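Local coordinates for protein Myo-inositol phosphohydrolase (Mitsuokella multacida, PDB 4WU3) that probably removes phosphate groups from inositol hexakisphosphate as a protein tyrosine phosphatase-like phytase, and is captured with inositol-(1,3,4,5)-tetrakisphosphate bound, at residues 120-125 with 241-246; 139-144 with 211-216. The protein carries 2 engineered substitutions. All blocks are in the same frame, centred on the assembly; numbering follows the deposited sequence.

Interaction 1: residues 120-125 with 241-246; sequences DLRGES and HSYAGM. Engineered in segment 241-246: S242 (natural residue Cys). With PO4 (phosphate ion), chain G.
Two torsions set up this contact: H241 has CG between its backbone N and carbonyl carbon (chi1 88°), which turns the imidazole to D120, and R122 bends at chi3 (73°), which carries its guanidinium to Y243. H241 CE1 lies 3.5 Å from D120 OD1, and R122 CD reaches the edge of the same ring. Both ring nitrogens hold its rotation: H241 ND1 donates to S242 O over 2.9 Å, on a lone pair in the carbonyl plane, while NE2 pairs with E195. D120 is fixed in turn, because OD1 accepts from R122 N in an Asx turn and OD2 meets Y206. Backbone pairing is brief, with one parallel bridge and L121 N bonded to H241 O at 2.9 Å.

From here the chain runs into the phosphate-binding P-loop of the tyrosine phosphatase fold, the HCX5R signature ending at R248, where the engineered S242 replaces the natural cysteine. A phosphate ion sits in its cradle of backbone amides, A244 N reaching O3 at 3.0 Å and M246 N reaching O2 at 2.7 Å; R248 binds it as well. E124 braces this arginine from the second shell: E124 OE1 bridges to R248, while E124 OE2 accepts R122 NE at 2.8 Å, in the guanidinium plane. Over one face of that guanidinium comes Y243 CD1, 3.6 Å from R122 NH2, and the tyrosine's hydroxyl is bonded to D176.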
loop_
_atom_site.group_PDB
_atom_site.type_symbol
_atom_site.label_atom_id
_atom_site.label_comp_id
_atom_site.label_asym_id
_atom_site.label_seq_id
_atom_site.Cartn_x
_atom_site.Cartn_y
_atom_site.Cartn_z
ATOM N N ASP A 120 -10.083 5.678 21.614
ATOM C CA ASP A 120 -9.011 4.708 21.530
ATOM C C ASP A 120 -8.941 4.124 20.133
ATOM O O ASP A 120 -9.772 3.297 19.763
ATOM C CB ASP A 120 -9.292 3.597 22.546
ATOM C CG ASP A 120 -8.248 2.513 22.543
ATOM O OD1 ASP A 120 -7.279 2.627 21.772
ATOM O OD2 ASP A 120 -8.404 1.539 23.323
ATOM N N LEU A 121 -7.934 4.527 19.362
ATOM C CA LEU A 121 -7.878 4.168 17.945
ATOM C C LEU A 121 -7.110 2.870 17.686
ATOM O O LEU A 121 -6.806 2.536 16.549
ATOM C CB LEU A 121 -7.250 5.319 17.141
ATOM C CG LEU A 121 -7.930 6.675 17.290
ATOM C CD1 LEU A 121 -7.069 7.792 16.713
ATOM C CD2 LEU A 121 -9.322 6.652 16.656
ATOM N N ARG A 122 -6.802 2.127 18.734
ATOM C CA ARG A 122 -5.841 1.039 18.592
ATOM C C ARG A 122 -6.499 -0.285 18.275
ATOM O O ARG A 122 -7.290 -0.801 19.068
ATOM C CB ARG A 122 -5.006 0.882 19.860
ATOM C CG ARG A 122 -4.198 2.107 20.261
ATOM C CD ARG A 122 -3.465 1.843 21.569
ATOM N NE ARG A 122 -2.334 0.936 21.411
ATOM C CZ ARG A 122 -1.646 0.438 22.430
ATOM N NH1 ARG A 122 -1.997 0.751 23.672
ATOM N NH2 ARG A 122 -0.617 -0.376 22.221
ATOM N N GLY A 123 -6.147 -0.839 17.122
ATOM C CA GLY A 123 -6.617 -2.163 16.723
ATOM C C GLY A 123 -5.828 -3.283 17.370
ATOM O O GLY A 123 -6.354 -4.360 17.590
ATOM N N GLU A 124 -4.567 -3.015 17.685
ATOM C CA GLU A 124 -3.739 -3.950 18.455
ATOM C C GLU A 124 -4.332 -4.219 19.861
ATOM O O GLU A 124 -4.898 -3.331 20.486
ATOM C CB GLU A 124 -2.280 -3.438 18.542
ATOM C CG GLU A 124 -2.042 -2.091 19.253
ATOM C CD GLU A 124 -2.177 -0.875 18.327
ATOM O OE1 GLU A 124 -2.732 -1.005 17.192
ATOM O OE2 GLU A 124 -1.733 0.229 18.731
ATOM N N SER A 125 -4.211 -5.448 20.351
ATOM C CA SER A 125 -4.712 -5.785 21.683
ATOM C C SER A 125 -3.866 -5.156 22.782
ATOM O O SER A 125 -2.647 -5.263 22.789
ATOM C CB SER A 125 -4.757 -7.296 21.885
ATOM O OG SER A 125 -5.621 -7.908 20.955
ATOM N N HIS A 241 -6.260 9.026 20.806
ATOM C CA HIS A 241 -4.951 8.421 20.958
ATOM C C HIS A 241 -4.801 7.097 20.198
ATOM O O HIS A 241 -5.774 6.374 19.936
ATOM C CB HIS A 241 -4.631 8.234 22.438
ATOM C CG HIS A 241 -5.110 6.937 22.994
ATOM N ND1 HIS A 241 -4.396 5.766 22.860
ATOM C CD2 HIS A 241 -6.231 6.624 23.680
ATOM C CE1 HIS A 241 -5.065 4.783 23.435
ATOM N NE2 HIS A 241 -6.181 5.279 23.938
ATOM N N SER A 242 -3.558 6.800 19.845
ATOM C CA SER A 242 -3.205 5.558 19.198
ATOM C C SER A 242 -2.067 4.948 20.024
ATOM O O SER A 242 -2.128 4.991 21.264
ATOM C CB SER A 242 -2.797 5.831 17.757
ATOM O OG SER A 242 -2.074 7.053 17.654
ATOM N N TYR A 243 -1.042 4.379 19.387
ATOM C CA TYR A 243 0.131 3.978 20.160
ATOM C C TYR A 243 1.083 5.161 20.379
ATOM O O TYR A 243 1.403 5.503 21.522
ATOM C CB TYR A 243 0.894 2.793 19.561
ATOM C CG TYR A 243 2.140 2.526 20.383
ATOM C CD1 TYR A 243 2.040 2.032 21.680
ATOM C CD2 TYR A 243 3.397 2.856 19.910
ATOM C CE1 TYR A 243 3.154 1.836 22.460
ATOM C CE2 TYR A 243 4.533 2.658 20.689
ATOM C CZ TYR A 243 4.402 2.149 21.961
ATOM O OH TYR A 243 5.519 1.951 22.749
ATOM N N ALA A 244 1.513 5.798 19.292
ATOM C CA ALA A 244 2.555 6.809 19.378
ATOM C C ALA A 244 1.995 8.230 19.368
ATOM O O ALA A 244 2.716 9.189 19.624
ATOM C CB ALA A 244 3.544 6.623 18.241
ATOM N N GLY A 245 0.705 8.365 19.084
ATOM C CA GLY A 245 0.086 9.669 18.965
ATOM C C GLY A 245 0.585 10.383 17.724
ATOM O O GLY A 245 0.552 11.626 17.636
ATOM N N MET A 246 1.035 9.587 16.758
ATOM C CA MET A 246 1.561 10.113 15.505
ATOM C C MET A 246 0.573 9.950 14.350
ATOM O O MET A 246 -0.240 10.837 14.121
ATOM C CB MET A 246 2.912 9.461 15.190
ATOM C CG MET A 246 3.976 9.854 16.204
ATOM S SD MET A 246 5.618 9.162 15.914
ATOM C CE MET A 246 6.086 10.090 14.454
HETATM P P PO4 G . 0.429 5.809 15.677
HETATM O O1 PO4 G . 1.790 5.974 15.042
HETATM O O2 PO4 G . 0.102 7.131 16.335
HETATM O O3 PO4 G . 0.436 4.694 16.689
HETATM O O4 PO4 G . -0.648 5.497 14.654
#

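Interaction 2: residues 139-144 with 211-216; sequences NHDWGN and LQDHFR
The indole nitrogen of W142 donates to the backbone oxygen of D213, W142 NE1 to D213 O 2.8 Å and 164° at the hydrogen, with the acceptor in the ring plane. Around this bond gathers an aromatic cluster: H214 turns its edge to the indole face in an offset edge-to-face pair, and W142 CZ2 meets F215 CE2 at 3.5 Å, the six-membered ring of the indole and the F215 ring lying almost parallel (8°) but so displaced that they scarcely overlap. Were W142 replaced by an alanine, D213 O would probably lose its donor and H214, which lines the inositol tetrakisphosphate pocket, the ring it leans on. D141 OD2 and D213 OD2 lie 2.7 Å apart, their carboxylate planes almost perpendicular. A bend at chi2 brings the amide of Q212 to N144, Q212 NE2 donating to N144 O at 3.2 Å from above the carbonyl plane. One water joins Q212 OE1 to N144 N, another D141 O to D213 N. Residues Q212 to F215 form a type II turn following strand 205-211, and the loop 139-144 lies between strand 132-137 and helix 149-161; F215 packs on helix 291-313, while Y292 and K295 of the second subunit reach W142 and F215 respectively.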
loop_
_atom_site.group_PDB
_atom_site.type_symbol
_atom_site.label_atom_id
_atom_site.label_comp_id
_atom_site.label_asym_id
_atom_site.label_seq_id
_atom_site.Cartn_x
_atom_site.Cartn_y
_atom_site.Cartn_z
ATOM N N ASN A 139 5.419 -7.936 14.640
ATOM C CA ASN A 139 6.161 -7.070 13.721
ATOM C C ASN A 139 5.261 -6.035 13.066
ATOM O O ASN A 139 4.136 -6.343 12.690
ATOM C CB ASN A 139 6.863 -7.891 12.636
ATOM C CG ASN A 139 8.021 -8.708 13.179
ATOM O OD1 ASN A 139 8.688 -8.316 14.147
ATOM N ND2 ASN A 139 8.264 -9.863 12.558
ATOM N N HIS A 140 5.776 -4.814 12.927
ATOM C CA HIS A 140 5.020 -3.679 12.386
ATOM C C HIS A 140 3.790 -3.332 13.212
ATOM O O HIS A 140 2.923 -2.622 12.718
ATOM C CB HIS A 140 4.533 -3.945 10.961
ATOM C CG HIS A 140 5.623 -4.186 9.970
ATOM N ND1 HIS A 140 6.414 -3.173 9.476
ATOM C CD2 HIS A 140 6.018 -5.318 9.338
ATOM C CE1 HIS A 140 7.272 -3.675 8.604
ATOM N NE2 HIS A 140 7.056 -4.975 8.507
ATOM N N ASP A 141 3.718 -3.824 14.449
ATOM C CA ASP A 141 2.554 -3.608 15.329
ATOM C C ASP A 141 1.237 -4.079 14.706
ATOM O O ASP A 141 0.186 -3.425 14.851
ATOM C CB ASP A 141 2.440 -2.144 15.750
ATOM C CG ASP A 141 1.414 -1.933 16.851
ATOM O OD1 ASP A 141 1.097 -2.899 17.599
ATOM O OD2 ASP A 141 0.921 -0.790 16.967
ATOM N N TRP A 142 1.298 -5.224 14.025
ATOM C CA TRP A 142 0.132 -5.787 13.357
ATOM C C TRP A 142 -0.364 -7.064 14.039
ATOM O O TRP A 142 -0.750 -8.043 13.380
ATOM C CB TRP A 142 0.440 -6.038 11.879
ATOM C CG TRP A 142 0.460 -4.765 11.033
ATOM C CD1 TRP A 142 -0.171 -3.590 11.307
ATOM C CD2 TRP A 142 1.123 -4.580 9.780
ATOM N NE1 TRP A 142 0.055 -2.682 10.305
ATOM C CE2 TRP A 142 0.849 -3.263 9.354
ATOM C CE3 TRP A 142 1.942 -5.394 8.983
ATOM C CZ2 TRP A 142 1.366 -2.742 8.172
ATOM C CZ3 TRP A 142 2.441 -4.882 7.804
ATOM C CH2 TRP A 142 2.152 -3.575 7.402
ATOM N N GLY A 143 -0.389 -7.029 15.369
ATOM C CA GLY A 143 -0.777 -8.196 16.161
ATOM C C GLY A 143 -2.148 -8.737 15.798
ATOM O O GLY A 143 -2.406 -9.927 15.949
ATOM N N ASN A 144 -3.033 -7.854 15.337
ATOM C CA ASN A 144 -4.389 -8.237 14.960
ATOM C C ASN A 144 -4.629 -8.019 13.470
ATOM O O ASN A 144 -5.744 -7.711 13.027
ATOM C CB ASN A 144 -5.412 -7.484 15.812
ATOM C CG ASN A 144 -5.547 -8.075 17.204
ATOM O OD1 ASN A 144 -5.382 -9.278 17.382
ATOM N ND2 ASN A 144 -5.852 -7.236 18.195
ATOM N N LEU A 211 -8.313 0.280 14.752
ATOM C CA LEU A 211 -7.548 0.651 13.554
ATOM C C LEU A 211 -6.158 0.040 13.537
ATOM O O LEU A 211 -5.438 0.095 14.534
ATOM C CB LEU A 211 -7.387 2.167 13.456
ATOM C CG LEU A 211 -8.673 2.972 13.497
ATOM C CD1 LEU A 211 -8.387 4.438 13.217
ATOM C CD2 LEU A 211 -9.669 2.416 12.505
ATOM N N GLN A 212 -5.788 -0.519 12.390
ATOM C CA GLN A 212 -4.472 -1.093 12.209
ATOM C C GLN A 212 -3.437 0.020 12.198
ATOM O O GLN A 212 -3.627 1.049 11.542
ATOM C CB GLN A 212 -4.382 -1.864 10.881
ATOM C CG GLN A 212 -5.393 -2.980 10.709
ATOM C CD GLN A 212 -5.100 -4.180 11.587
ATOM O OE1 GLN A 212 -3.999 -4.722 11.556
ATOM N NE2 GLN A 212 -6.091 -4.611 12.366
ATOM N N ASP A 213 -2.333 -0.203 12.901
ATOM C CA ASP A 213 -1.227 0.724 12.887
ATOM C C ASP A 213 -0.748 0.888 11.451
ATOM O O ASP A 213 -0.748 -0.062 10.668
ATOM C CB ASP A 213 -0.106 0.193 13.777
ATOM C CG ASP A 213 0.885 1.255 14.189
ATOM O OD1 ASP A 213 0.870 2.380 13.644
ATOM O OD2 ASP A 213 1.702 0.955 15.076
ATOM N N HIS A 214 -0.368 2.117 11.114
ATOM C CA HIS A 214 0.249 2.459 9.822
ATOM C C HIS A 214 -0.699 2.846 8.675
ATOM O O HIS A 214 -0.235 3.314 7.649
ATOM C CB HIS A 214 1.176 1.335 9.363
ATOM C CG HIS A 214 2.253 1.004 10.353
ATOM N ND1 HIS A 214 3.226 1.908 10.733
ATOM C CD2 HIS A 214 2.515 -0.137 11.030
ATOM C CE1 HIS A 214 4.031 1.338 11.612
ATOM N NE2 HIS A 214 3.629 0.094 11.801
ATOM N N PHE A 215 -2.005 2.681 8.853
ATOM C CA PHE A 215 -2.953 2.872 7.772
ATOM C C PHE A 215 -4.072 3.807 8.173
ATOM O O PHE A 215 -4.305 4.040 9.357
ATOM C CB PHE A 215 -3.594 1.549 7.370
ATOM C CG PHE A 215 -2.637 0.544 6.799
ATOM C CD1 PHE A 215 -1.874 0.846 5.682
ATOM C CD2 PHE A 215 -2.527 -0.712 7.363
ATOM C CE1 PHE A 215 -1.011 -0.082 5.155
ATOM C CE2 PHE A 215 -1.672 -1.644 6.837
ATOM C CZ PHE A 215 -0.907 -1.329 5.733
ATOM N N ARG A 216 -4.768 4.328 7.171
ATOM C CA ARG A 216 -5.972 5.126 7.377
ATOM C C ARG A 216 -7.074 4.236 7.903
ATOM O O ARG A 216 -7.045 3.030 7.696
ATOM C CB ARG A 216 -6.433 5.730 6.048
ATOM C CG ARG A 216 -6.491 4.704 4.912
ATOM C CD ARG A 216 -7.445 5.136 3.814
ATOM N NE ARG A 216 -8.813 5.170 4.315
ATOM C CZ ARG A 216 -9.878 5.447 3.574
ATOM N NH1 ARG A 216 -9.743 5.724 2.281
ATOM N NH2 ARG A 216 -11.082 5.434 4.125
HETATM O O HOH W 1 -2.439 -2.345 14.867
HETATM O O HOH W 2 -3.305 -5.242 14.264
#

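Overall arrangement
The pair illustrates how a phosphatase pocket is built from loops at the ends of its strands. Interaction 1 is wholly buried and joins neighbouring parallel strands, 116-122 and 237-241, where they give way to loops; charged and polar side chains there are matched in networks around a phosphate cradle. Interaction 2, nested within the chain loop that interaction 1 closes, is partly exposed, joins two loops, and combines aromatic rings, a close pair of carboxylates and bridging waters, with the second subunit alongside. Their centres lie about 9 Å apart. They meet where G123 N approaches L211 O at 2.8 Å, a probable hydrogen bond where strand 116-122 gives way to loop, beside the end of strand 205-211 in the same sheet.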